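Local coordinates for protein binary enterotoxin of Clostridium perfringens component a (Clostridium perfringens, PDB 5WTZ) that binds NAD+ and, as the enzymatic component of a binary iota-like enterotoxin, probably transfers its ADP-ribose group onto actin, at residues Y55-K58 and K59-L63; D119-A122 and I123-A127; L308-S312 and P313-F317; L362-P365 and N366-A370. All blocks are in the same frame, centred on the assembly; numbering follows the deposited sequence.

Contact 1 of 4, residues Y55-K58 and K59-L63; sequences YSIK and KKFAL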
loop_
_atom_site.group_PDB
_atom_site.type_symbol
_atom_site.label_atom_id
_atom_site.label_comp_id
_atom_site.label_asym_id
_atom_site.label_seq_id
_atom_site.Cartn_x
_atom_site.Cartn_y
_atom_site.Cartn_z
ATOM N N TYR A 55 -9.475 8.073 -7.753
ATOM C CA TYR A 55 -8.718 8.337 -8.972
ATOM C C TYR A 55 -7.208 8.148 -8.778
ATOM O O TYR A 55 -6.546 7.600 -9.659
ATOM C CB TYR A 55 -9.010 9.752 -9.498
ATOM C CG TYR A 55 -8.276 10.052 -10.792
ATOM C CD1 TYR A 55 -8.744 9.558 -12.004
ATOM C CD2 TYR A 55 -7.100 10.795 -10.794
ATOM C CE1 TYR A 55 -8.069 9.816 -13.193
ATOM C CE2 TYR A 55 -6.420 11.064 -11.975
ATOM C CZ TYR A 55 -6.908 10.566 -13.167
ATOM O OH TYR A 55 -6.241 10.823 -14.336
ATOM N N SER A 56 -6.654 8.585 -7.647
ATOM C CA SER A 56 -5.223 8.417 -7.403
ATOM C C SER A 56 -4.830 6.950 -7.535
ATOM O O SER A 56 -3.753 6.631 -8.014
ATOM C CB SER A 56 -4.827 8.938 -6.020
ATOM O OG SER A 56 -5.247 8.049 -5.000
ATOM N N ILE A 57 -5.737 6.069 -7.122
ATOM C CA ILE A 57 -5.522 4.630 -7.227
ATOM C C ILE A 57 -5.551 4.141 -8.680
ATOM O O ILE A 57 -4.611 3.452 -9.125
ATOM C CB ILE A 57 -6.567 3.875 -6.383
ATOM C CG1 ILE A 57 -6.301 4.166 -4.902
ATOM C CG2 ILE A 57 -6.516 2.384 -6.676
ATOM C CD1 ILE A 57 -7.308 3.553 -3.930
ATOM N N LYS A 58 -6.610 4.497 -9.408
ATOM C CA LYS A 58 -6.725 4.240 -10.848
ATOM C C LYS A 58 -5.452 4.646 -11.576
ATOM O O LYS A 58 -4.882 3.873 -12.356
ATOM C CB LYS A 58 -7.905 5.012 -11.456
ATOM C CG LYS A 58 -9.293 4.514 -11.094
ATOM C CD LYS A 58 -10.339 5.492 -11.625
ATOM C CE LYS A 58 -11.750 5.027 -11.306
ATOM N NZ LYS A 58 -12.092 3.795 -12.066
ATOM N N LYS A 59 -5.012 5.876 -11.316
ATOM C CA LYS A 59 -3.932 6.470 -12.078
ATOM C C LYS A 59 -2.611 5.755 -11.830
ATOM O O LYS A 59 -1.879 5.452 -12.768
ATOM C CB LYS A 59 -3.788 7.955 -11.740
ATOM C CG LYS A 59 -2.753 8.682 -12.579
ATOM C CD LYS A 59 -2.457 10.054 -11.996
ATOM C CE LYS A 59 -1.359 10.778 -12.782
ATOM N NZ LYS A 59 -1.686 10.854 -14.228
ATOM N N LYS A 60 -2.301 5.483 -10.570
ATOM C CA LYS A 60 -0.992 4.931 -10.259
ATOM C C LYS A 60 -0.867 3.466 -10.675
ATOM O O LYS A 60 0.241 2.990 -10.909
ATOM C CB LYS A 60 -0.671 5.103 -8.772
ATOM C CG LYS A 60 -1.501 4.316 -7.795
ATOM C CD LYS A 60 -1.222 4.890 -6.411
ATOM C CE LYS A 60 -1.675 4.002 -5.281
ATOM N NZ LYS A 60 -1.462 4.737 -3.988
ATOM N N PHE A 61 -1.988 2.761 -10.803
ATOM C CA PHE A 61 -1.927 1.368 -11.259
ATOM C C PHE A 61 -2.177 1.198 -12.766
ATOM O O PHE A 61 -2.105 0.086 -13.289
ATOM C CB PHE A 61 -2.918 0.520 -10.478
ATOM C CG PHE A 61 -2.507 0.267 -9.057
ATOM C CD1 PHE A 61 -1.418 -0.541 -8.778
ATOM C CD2 PHE A 61 -3.203 0.849 -8.004
ATOM C CE1 PHE A 61 -1.017 -0.781 -7.467
ATOM C CE2 PHE A 61 -2.809 0.611 -6.685
ATOM C CZ PHE A 61 -1.713 -0.207 -6.427
ATOM N N ALA A 62 -2.470 2.294 -13.461
ATOM C CA ALA A 62 -2.781 2.247 -14.890
ATOM C C ALA A 62 -1.582 1.904 -15.769
ATOM O O ALA A 62 -0.413 1.935 -15.335
ATOM C CB ALA A 62 -3.368 3.578 -15.341
ATOM N N LEU A 63 -1.879 1.613 -17.034
ATOM C CA LEU A 63 -0.859 1.461 -18.050
ATOM C C LEU A 63 -0.175 2.797 -18.286
ATOM O O LEU A 63 -0.713 3.842 -17.931
ATOM C CB LEU A 63 -1.453 0.939 -19.357
ATOM C CG LEU A 63 -1.961 -0.498 -19.332
ATOM C CD1 LEU A 63 -2.930 -0.706 -20.482
ATOM C CD2 LEU A 63 -0.780 -1.450 -19.441
HETATM O O HOH W 1 -2.799 7.237 -3.814
#

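Contact 2 of 4, residues D119-A122 and I123-A127; sequences DEEA and INNFA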
loop_
_atom_site.group_PDB
_atom_site.type_symbol
_atom_site.label_atom_id
_atom_site.label_comp_id
_atom_site.label_asym_id
_atom_site.label_seq_id
_atom_site.Cartn_x
_atom_site.Cartn_y
_atom_site.Cartn_z
ATOM N N ASP A 119 -16.126 -7.560 21.673
ATOM C CA ASP A 119 -15.945 -8.994 21.881
ATOM C C ASP A 119 -14.480 -9.358 22.163
ATOM O O ASP A 119 -13.584 -8.992 21.399
ATOM C CB ASP A 119 -16.457 -9.752 20.656
ATOM C CG ASP A 119 -16.411 -11.249 20.836
ATOM O OD1 ASP A 119 -17.386 -11.805 21.379
ATOM O OD2 ASP A 119 -15.409 -11.867 20.425
ATOM N N GLU A 120 -14.244 -10.091 23.249
ATOM C CA GLU A 120 -12.887 -10.377 23.709
ATOM C C GLU A 120 -12.082 -11.212 22.717
ATOM O O GLU A 120 -10.927 -10.905 22.444
ATOM C CB GLU A 120 -12.907 -11.092 25.069
ATOM C CG GLU A 120 -11.536 -11.650 25.470
ATOM C CD GLU A 120 -11.392 -11.908 26.965
ATOM O OE1 GLU A 120 -11.854 -11.068 27.771
ATOM O OE2 GLU A 120 -10.799 -12.948 27.331
ATOM N N GLU A 121 -12.683 -12.270 22.184
ATOM C CA GLU A 121 -11.971 -13.120 21.233
ATOM C C GLU A 121 -11.713 -12.370 19.944
ATOM O O GLU A 121 -10.648 -12.499 19.341
ATOM C CB GLU A 121 -12.753 -14.401 20.954
ATOM C CG GLU A 121 -12.088 -15.311 19.943
ATOM C CD GLU A 121 -12.713 -16.689 19.900
ATOM O OE1 GLU A 121 -13.423 -17.053 20.864
ATOM O OE2 GLU A 121 -12.491 -17.406 18.901
ATOM N N ALA A 122 -12.689 -11.569 19.534
ATOM C CA ALA A 122 -12.558 -10.780 18.322
ATOM C C ALA A 122 -11.399 -9.801 18.454
ATOM O O ALA A 122 -10.536 -9.732 17.575
ATOM C CB ALA A 122 -13.861 -10.041 18.003
ATOM N N ILE A 123 -11.352 -9.057 19.552
ATOM C CA ILE A 123 -10.274 -8.084 19.679
ATOM C C ILE A 123 -8.906 -8.764 19.863
ATOM O O ILE A 123 -7.883 -8.187 19.497
ATOM C CB ILE A 123 -10.546 -7.075 20.826
ATOM C CG1 ILE A 123 -9.661 -5.836 20.641
ATOM C CG2 ILE A 123 -10.368 -7.722 22.196
ATOM C CD1 ILE A 123 -10.096 -4.638 21.423
ATOM N N ASN A 124 -8.873 -9.987 20.392
ATOM C CA ASN A 124 -7.602 -10.705 20.471
ATOM C C ASN A 124 -7.126 -11.105 19.086
ATOM O O ASN A 124 -5.941 -11.051 18.796
ATOM C CB ASN A 124 -7.708 -11.937 21.364
ATOM C CG ASN A 124 -7.473 -11.613 22.820
ATOM O OD1 ASN A 124 -6.758 -10.664 23.148
ATOM N ND2 ASN A 124 -8.096 -12.378 23.704
ATOM N N ASN A 125 -8.056 -11.503 18.229
ATOM C CA ASN A 125 -7.704 -11.806 16.853
ATOM C C ASN A 125 -7.257 -10.543 16.128
ATOM O O ASN A 125 -6.345 -10.575 15.299
ATOM C CB ASN A 125 -8.880 -12.465 16.123
ATOM C CG ASN A 125 -9.146 -13.884 16.609
ATOM O OD1 ASN A 125 -8.251 -14.555 17.120
ATOM N ND2 ASN A 125 -10.368 -14.348 16.431
ATOM N N PHE A 126 -7.897 -9.430 16.462
ATOM C CA PHE A 126 -7.582 -8.139 15.863
ATOM C C PHE A 126 -6.168 -7.728 16.250
ATOM O O PHE A 126 -5.413 -7.244 15.411
ATOM C CB PHE A 126 -8.606 -7.084 16.300
ATOM C CG PHE A 126 -8.455 -5.739 15.624
ATOM C CD1 PHE A 126 -8.619 -5.598 14.253
ATOM C CD2 PHE A 126 -8.209 -4.600 16.385
ATOM C CE1 PHE A 126 -8.502 -4.339 13.639
ATOM C CE2 PHE A 126 -8.076 -3.346 15.785
ATOM C CZ PHE A 126 -8.248 -3.210 14.412
ATOM N N ALA A 127 -5.802 -7.956 17.507
ATOM C CA ALA A 127 -4.439 -7.688 17.974
ATOM C C ALA A 127 -3.389 -8.397 17.116
ATOM O O ALA A 127 -2.369 -7.809 16.758
ATOM C CB ALA A 127 -4.287 -8.093 19.436
#

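Contact 3 of 4, residues L308-S312 and P313-F317; sequences LDLNS and PDYDF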
loop_
_atom_site.group_PDB
_atom_site.type_symbol
_atom_site.label_atom_id
_atom_site.label_comp_id
_atom_site.label_asym_id
_atom_site.label_seq_id
_atom_site.Cartn_x
_atom_site.Cartn_y
_atom_site.Cartn_z
ATOM N N LEU A 308 -7.323 -20.089 -8.737
ATOM C CA LEU A 308 -8.376 -19.787 -9.701
ATOM C C LEU A 308 -7.921 -19.995 -11.151
ATOM O O LEU A 308 -6.716 -20.020 -11.440
ATOM C CB LEU A 308 -8.868 -18.346 -9.516
ATOM C CG LEU A 308 -9.507 -18.021 -8.158
ATOM C CD1 LEU A 308 -9.721 -16.529 -8.011
ATOM C CD2 LEU A 308 -10.816 -18.772 -7.973
ATOM N N ASP A 309 -8.895 -20.180 -12.039
ATOM C CA ASP A 309 -8.683 -20.182 -13.489
ATOM C C ASP A 309 -9.212 -18.880 -14.067
ATOM O O ASP A 309 -10.002 -18.182 -13.423
ATOM C CB ASP A 309 -9.402 -21.347 -14.165
ATOM C CG ASP A 309 -8.995 -22.680 -13.610
ATOM O OD1 ASP A 309 -7.780 -22.963 -13.590
ATOM O OD2 ASP A 309 -9.892 -23.434 -13.172
ATOM N N LEU A 310 -8.813 -18.578 -15.298
ATOM C CA LEU A 310 -9.286 -17.387 -15.994
ATOM C C LEU A 310 -10.814 -17.365 -16.108
ATOM O O LEU A 310 -11.427 -16.297 -16.089
ATOM C CB LEU A 310 -8.649 -17.305 -17.384
ATOM C CG LEU A 310 -8.059 -15.962 -17.821
ATOM C CD1 LEU A 310 -7.060 -15.424 -16.798
ATOM C CD2 LEU A 310 -7.409 -16.095 -19.189
ATOM N N ASN A 311 -11.428 -18.540 -16.205
ATOM C CA ASN A 311 -12.882 -18.624 -16.337
ATOM C C ASN A 311 -13.605 -19.155 -15.100
ATOM O O ASN A 311 -14.754 -19.607 -15.187
ATOM C CB ASN A 311 -13.240 -19.490 -17.539
ATOM C CG ASN A 311 -12.613 -18.982 -18.818
ATOM O OD1 ASN A 311 -11.944 -19.728 -19.534
ATOM N ND2 ASN A 311 -12.815 -17.697 -19.106
ATOM N N SER A 312 -12.939 -19.105 -13.953
ATOM C CA SER A 312 -13.597 -19.443 -12.700
ATOM C C SER A 312 -14.662 -18.398 -12.424
ATOM O O SER A 312 -14.390 -17.204 -12.530
ATOM C CB SER A 312 -12.603 -19.495 -11.539
ATOM O OG SER A 312 -11.627 -20.510 -11.731
ATOM N N PRO A 313 -15.875 -18.845 -12.087
ATOM C CA PRO A 313 -16.925 -17.958 -11.586
ATOM C C PRO A 313 -16.420 -17.057 -10.462
ATOM O O PRO A 313 -16.781 -15.878 -10.405
ATOM C CB PRO A 313 -17.985 -18.935 -11.074
ATOM C CG PRO A 313 -17.839 -20.121 -11.950
ATOM C CD PRO A 313 -16.374 -20.209 -12.329
ATOM N N ASP A 314 -15.570 -17.600 -9.595
ATOM C CA ASP A 314 -15.066 -16.863 -8.443
ATOM C C ASP A 314 -14.111 -15.741 -8.857
ATOM O O ASP A 314 -13.798 -14.865 -8.063
ATOM C CB ASP A 314 -14.355 -17.814 -7.471
ATOM C CG ASP A 314 -15.315 -18.727 -6.728
ATOM O OD1 ASP A 314 -16.529 -18.696 -7.018
ATOM O OD2 ASP A 314 -14.846 -19.490 -5.855
ATOM N N TYR A 315 -13.642 -15.776 -10.099
ATOM C CA TYR A 315 -12.661 -14.798 -10.569
ATOM C C TYR A 315 -13.358 -13.563 -11.182
ATOM O O TYR A 315 -12.705 -12.614 -11.611
ATOM C CB TYR A 315 -11.714 -15.485 -11.566
ATOM C CG TYR A 315 -10.499 -14.688 -11.999
ATOM C CD1 TYR A 315 -9.622 -14.136 -11.071
ATOM C CD2 TYR A 315 -10.213 -14.526 -13.354
ATOM C CE1 TYR A 315 -8.499 -13.422 -11.484
ATOM C CE2 TYR A 315 -9.098 -13.822 -13.771
ATOM C CZ TYR A 315 -8.249 -13.274 -12.841
ATOM O OH TYR A 315 -7.149 -12.573 -13.283
ATOM N N ASP A 316 -14.691 -13.577 -11.206
ATOM C CA ASP A 316 -15.460 -12.440 -11.701
ATOM C C ASP A 316 -15.662 -11.407 -10.596
ATOM O O ASP A 316 -16.675 -11.429 -9.897
ATOM C CB ASP A 316 -16.818 -12.896 -12.248
ATOM C CG ASP A 316 -17.570 -11.779 -12.962
ATOM O OD1 ASP A 316 -17.121 -10.613 -12.924
ATOM O OD2 ASP A 316 -18.617 -12.067 -13.564
ATOM N N PHE A 317 -14.710 -10.491 -10.457
ATOM C CA PHE A 317 -14.735 -9.524 -9.358
ATOM C C PHE A 317 -15.660 -8.349 -9.639
ATOM O O PHE A 317 -15.783 -7.441 -8.815
ATOM C CB PHE A 317 -13.325 -9.024 -9.061
ATOM C CG PHE A 317 -12.386 -10.110 -8.632
ATOM C CD1 PHE A 317 -12.774 -11.040 -7.675
ATOM C CD2 PHE A 317 -11.130 -10.222 -9.204
ATOM C CE1 PHE A 317 -11.910 -12.057 -7.283
ATOM C CE2 PHE A 317 -10.264 -11.224 -8.816
ATOM C CZ PHE A 317 -10.656 -12.147 -7.863
#

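Contact 4 of 4, residues L362-P365 and N366-A370; sequences LHLP and NGSNA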
loop_
_atom_site.group_PDB
_atom_site.type_symbol
_atom_site.label_atom_id
_atom_site.label_comp_id
_atom_site.label_asym_id
_atom_site.label_seq_id
_atom_site.Cartn_x
_atom_site.Cartn_y
_atom_site.Cartn_z
ATOM N N LEU A 362 3.479 -5.700 -2.377
ATOM C CA LEU A 362 4.272 -6.484 -1.434
ATOM C C LEU A 362 5.230 -5.635 -0.612
ATOM O O LEU A 362 6.057 -4.897 -1.166
ATOM C CB LEU A 362 5.063 -7.552 -2.190
ATOM C CG LEU A 362 5.939 -8.486 -1.343
ATOM C CD1 LEU A 362 5.093 -9.417 -0.402
ATOM C CD2 LEU A 362 6.885 -9.269 -2.263
ATOM N N HIS A 363 5.125 -5.761 0.701
ATOM C CA HIS A 363 6.097 -5.190 1.632
ATOM C C HIS A 363 7.275 -6.150 1.711
ATOM O O HIS A 363 7.153 -7.224 2.305
ATOM C CB HIS A 363 5.481 -4.976 3.018
ATOM C CG HIS A 363 6.425 -4.369 4.015
ATOM N ND1 HIS A 363 6.183 -4.384 5.370
ATOM C CD2 HIS A 363 7.608 -3.732 3.854
ATOM C CE1 HIS A 363 7.179 -3.788 6.004
ATOM N NE2 HIS A 363 8.060 -3.390 5.107
ATOM N N LEU A 364 8.391 -5.763 1.088
ATOM C CA LEU A 364 9.590 -6.583 0.970
ATOM C C LEU A 364 10.620 -6.140 2.000
ATOM O O LEU A 364 11.244 -5.086 1.841
ATOM C CB LEU A 364 10.165 -6.470 -0.456
ATOM C CG LEU A 364 11.378 -7.322 -0.838
ATOM C CD1 LEU A 364 11.042 -8.792 -0.627
ATOM C CD2 LEU A 364 11.781 -7.081 -2.288
ATOM N N PRO A 365 10.811 -6.937 3.065
ATOM C CA PRO A 365 11.645 -6.453 4.173
ATOM C C PRO A 365 13.142 -6.397 3.873
ATOM O O PRO A 365 13.676 -7.179 3.075
ATOM C CB PRO A 365 11.377 -7.470 5.289
ATOM C CG PRO A 365 10.135 -8.182 4.894
ATOM C CD PRO A 365 10.129 -8.196 3.397
ATOM N N ASN A 366 13.793 -5.438 4.518
ATOM C CA ASN A 366 15.234 -5.463 4.759
ATOM C C ASN A 366 15.685 -6.891 5.052
ATOM O O ASN A 366 15.106 -7.540 5.909
ATOM C CB ASN A 366 15.565 -4.544 5.941
ATOM C CG ASN A 366 17.041 -4.369 6.175
ATOM O OD1 ASN A 366 17.845 -5.267 5.924
ATOM N ND2 ASN A 366 17.409 -3.205 6.713
ATOM N N GLY A 367 16.687 -7.383 4.330
ATOM C CA GLY A 367 17.232 -8.704 4.611
ATOM C C GLY A 367 16.711 -9.836 3.742
ATOM O O GLY A 367 17.240 -10.956 3.793
ATOM N N SER A 368 15.685 -9.557 2.945
ATOM C CA SER A 368 15.136 -10.538 2.000
ATOM C C SER A 368 16.149 -10.970 0.928
ATOM O O SER A 368 16.908 -10.155 0.397
ATOM C CB SER A 368 13.877 -9.973 1.326
ATOM O OG SER A 368 12.899 -9.664 2.304
ATOM N N ASN A 369 16.146 -12.248 0.581
ATOM C CA ASN A 369 17.002 -12.712 -0.508
ATOM C C ASN A 369 16.331 -12.420 -1.847
ATOM O O ASN A 369 15.528 -13.217 -2.348
ATOM C CB ASN A 369 17.327 -14.209 -0.358
ATOM C CG ASN A 369 18.153 -14.496 0.880
ATOM O OD1 ASN A 369 18.967 -13.668 1.284
ATOM N ND2 ASN A 369 17.947 -15.663 1.495
ATOM N N ALA A 370 16.665 -11.256 -2.404
ATOM C CA ALA A 370 16.060 -10.724 -3.622
ATOM C C ALA A 370 17.042 -9.759 -4.250
ATOM O O ALA A 370 17.914 -9.221 -3.543
ATOM C CB ALA A 370 14.708 -10.001 -3.319
#

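Contact 1 of 4, residues Y55-K58 and K59-L63
Lys59 lies over one face of the Tyr55 ring, its CB 4.1 Å from CE2 of the tyrosine, while the ring of Phe61 receives the carbonyl oxygen of Ile57 at its edge, near the ring plane. Both aromatics lie at the C-terminal part of helix 36-61, and each meets a residue four positions away, the i to i+4 spacing of an alpha-helix. Tyr55 holds CG opposite its own backbone N (chi1 -178°), which carries the ring forward along the helix to the lysine chain. Phe61 CD2 approaches Ile57 O to 3.2 Å and also packs on the isoleucine branch, 3.9 Å from CG2; the two side chains run side by side in the same direction. Backbone bonds hold the turns: Lys59 N gives to Tyr55 O at 2.8 Å, and Lys60 N and Phe61 N give to Ser56 O and Ile57 O. Outside, Tyr55 packs on helix 70-83, and Phe61 touches Tyr401 of strand 391-403, while its own carbonyl oxygen accepts from Arg300, a residue seen to bind NADH. This part of the chain thus reaches the second ADP-ribosyltransferase region. Lys60 NZ forms salt bridges with Asp138 and Glu217, and Ser56 OG hydrogen-bonds Asn53 O; a water links the two, accepting from Lys60 NZ at 2.8 Å and donating to Ser56 OG.

Contact 2 of 4, residues D119-A122 and I123-A127
Ile123 presses its CG2 branch to within 3.2 Å of Glu120 O, on the tightly packed side of the first turns of helix 120-130. The motif is an N-capped alpha-helix: Asp119 stands at the N-cap, and its OD2 accepts from Ala122 N at 2.9 Å through the lone pair turned away from the other carboxylate oxygen. Its main-chain oxygen takes the first helical bond, from Ile123 N, again at 2.9 Å. The carboxylate thereby satisfies an N-H of the first turn, and its negative charge would be expected to interact favourably with the helix dipole. With CG1 opposite its backbone N (chi1 -162°), Ile123 has CG2 wedged between N and the carbonyl carbon, close to the preceding turn. Ile123 and Phe126 face strands 187-198 and 201-211, and Phe126 also meets Phe105 edge to face. The solvent side is looser. Glu120 runs beside Asn124 and Glu121 beside Asn125, each pair pointing the same way, but they meet through methylene and amide rather than by a bond between polar ends. Glu120 CG stands 3.9 Å from Asn124 ND2, the carboxylate and amide planes being 67° apart. Asn125 turns its amide to Gln107 OE1, which accepts from ND2, while Glu121 CG remains 4.0 Å from that same nitrogen.

Contact 3 of 4, residues L308-S312 and P313-F317
A type I beta turn from Asp309 to Ser312 leads straight into the short 3-10 segment 313-315, in the loop that follows strand 295-301 and runs beside the NAD pocket of the second ADP-ribosyltransferase region. Tyr315 is the centre of the contact. Leu308 CD1 reaches CD1 of its ring at 3.9 Å, crossing it obliquely, and Leu310 runs alongside with its own CD1 4.0 Å from Tyr315 CE2. At the ring edge, near the plane, lies Leu310 O, 3.5 Å from Tyr315 CD2. The other methyl of Leu308, CD2, packs on Asp314 CB, the two side chains crossing at about a right angle, whereas the carboxylate of Asp314 pairs with Lys325. Two polar links shape the chain: Tyr315 N donates to Ser312 O at 2.9 Å, the donor well above the carbonyl plane, in keeping with a tight 3-10 turn, and Ser312 OG accepts from Asp309 N at 2.8 Å. That hydroxyl lies beside its backbone N (chi1 -63°), facing back across the turn. Pro303 touches the leucines and the tyrosine, and Lys357 adds a cation-pi contact to the ring. The ring thus combines apolar packing with polar contacts to carbonyl oxygens and a cation, close to NAD-binding Arg356 and Gly302.

Contact 4 of 4, residues L362-P365 and N366-A370
Ser368 grips the carbonyl oxygen of Pro365 twice, OG donating at 2.7 Å and its backbone N at 3.1 Å. Both donors leave the carbonyl plane, the hydroxyl by 19° and the amide by 35°. One buried serine thus gives the oxygen two hydrogen bonds, one O-H and one N-H. The hydroxyl sits beside its own backbone N, opposite the carbonyl carbon (chi1 -59°), which turns it back over the proline, where Pro365 CD lies 3.3 Å from OG. Leu364, at the end of the strand, packs against the serine: its CD1 meets Ser368 CB at 3.6 Å, and its CD2 branch touches Ala370 CB at 4.3 Å. Between proline and serine the chain passes through Gly367, whose positive phi would jam a CB against Asn366 O and so calls for glycine. Further out, Asp294 accepts from Asn366 N and from His363 NE2, Lys290 binds Gly367 O, and Leu364 packs on Ile291, Val385 and Leu420, so the bend is held against neighbouring strands and loops. Pro365 to Ser368 form a type II beta turn with glycine at its third position, and this turn takes the chain off the end of strand 358-364, in the mixed sheet of the second ADP-ribosyltransferase region, toward strand 370-372.

How the contacts relate
The four contacts come in series along one chain, 1 to 4, and none touches another. Contacts 1 and 2 fall in the first ADP-ribosyltransferase region, on helices 36-61 and 120-130, their centres 35 Å apart on opposite sides of the chain's centre. Contacts 3 and 4 lie in the second, which holds the bound NAD, 30 Å apart between centres: one in the loop after strand 295-301, the other leaving strand 358-364, two neighbouring strands of one sheet. Both regions contain a five-stranded mixed sheet of the same strand order, consistent with a duplicated fold. Contact 1 nevertheless meets Arg300 and Tyr401 of the second region; its nearest atoms lie about 8 Å from contact 4.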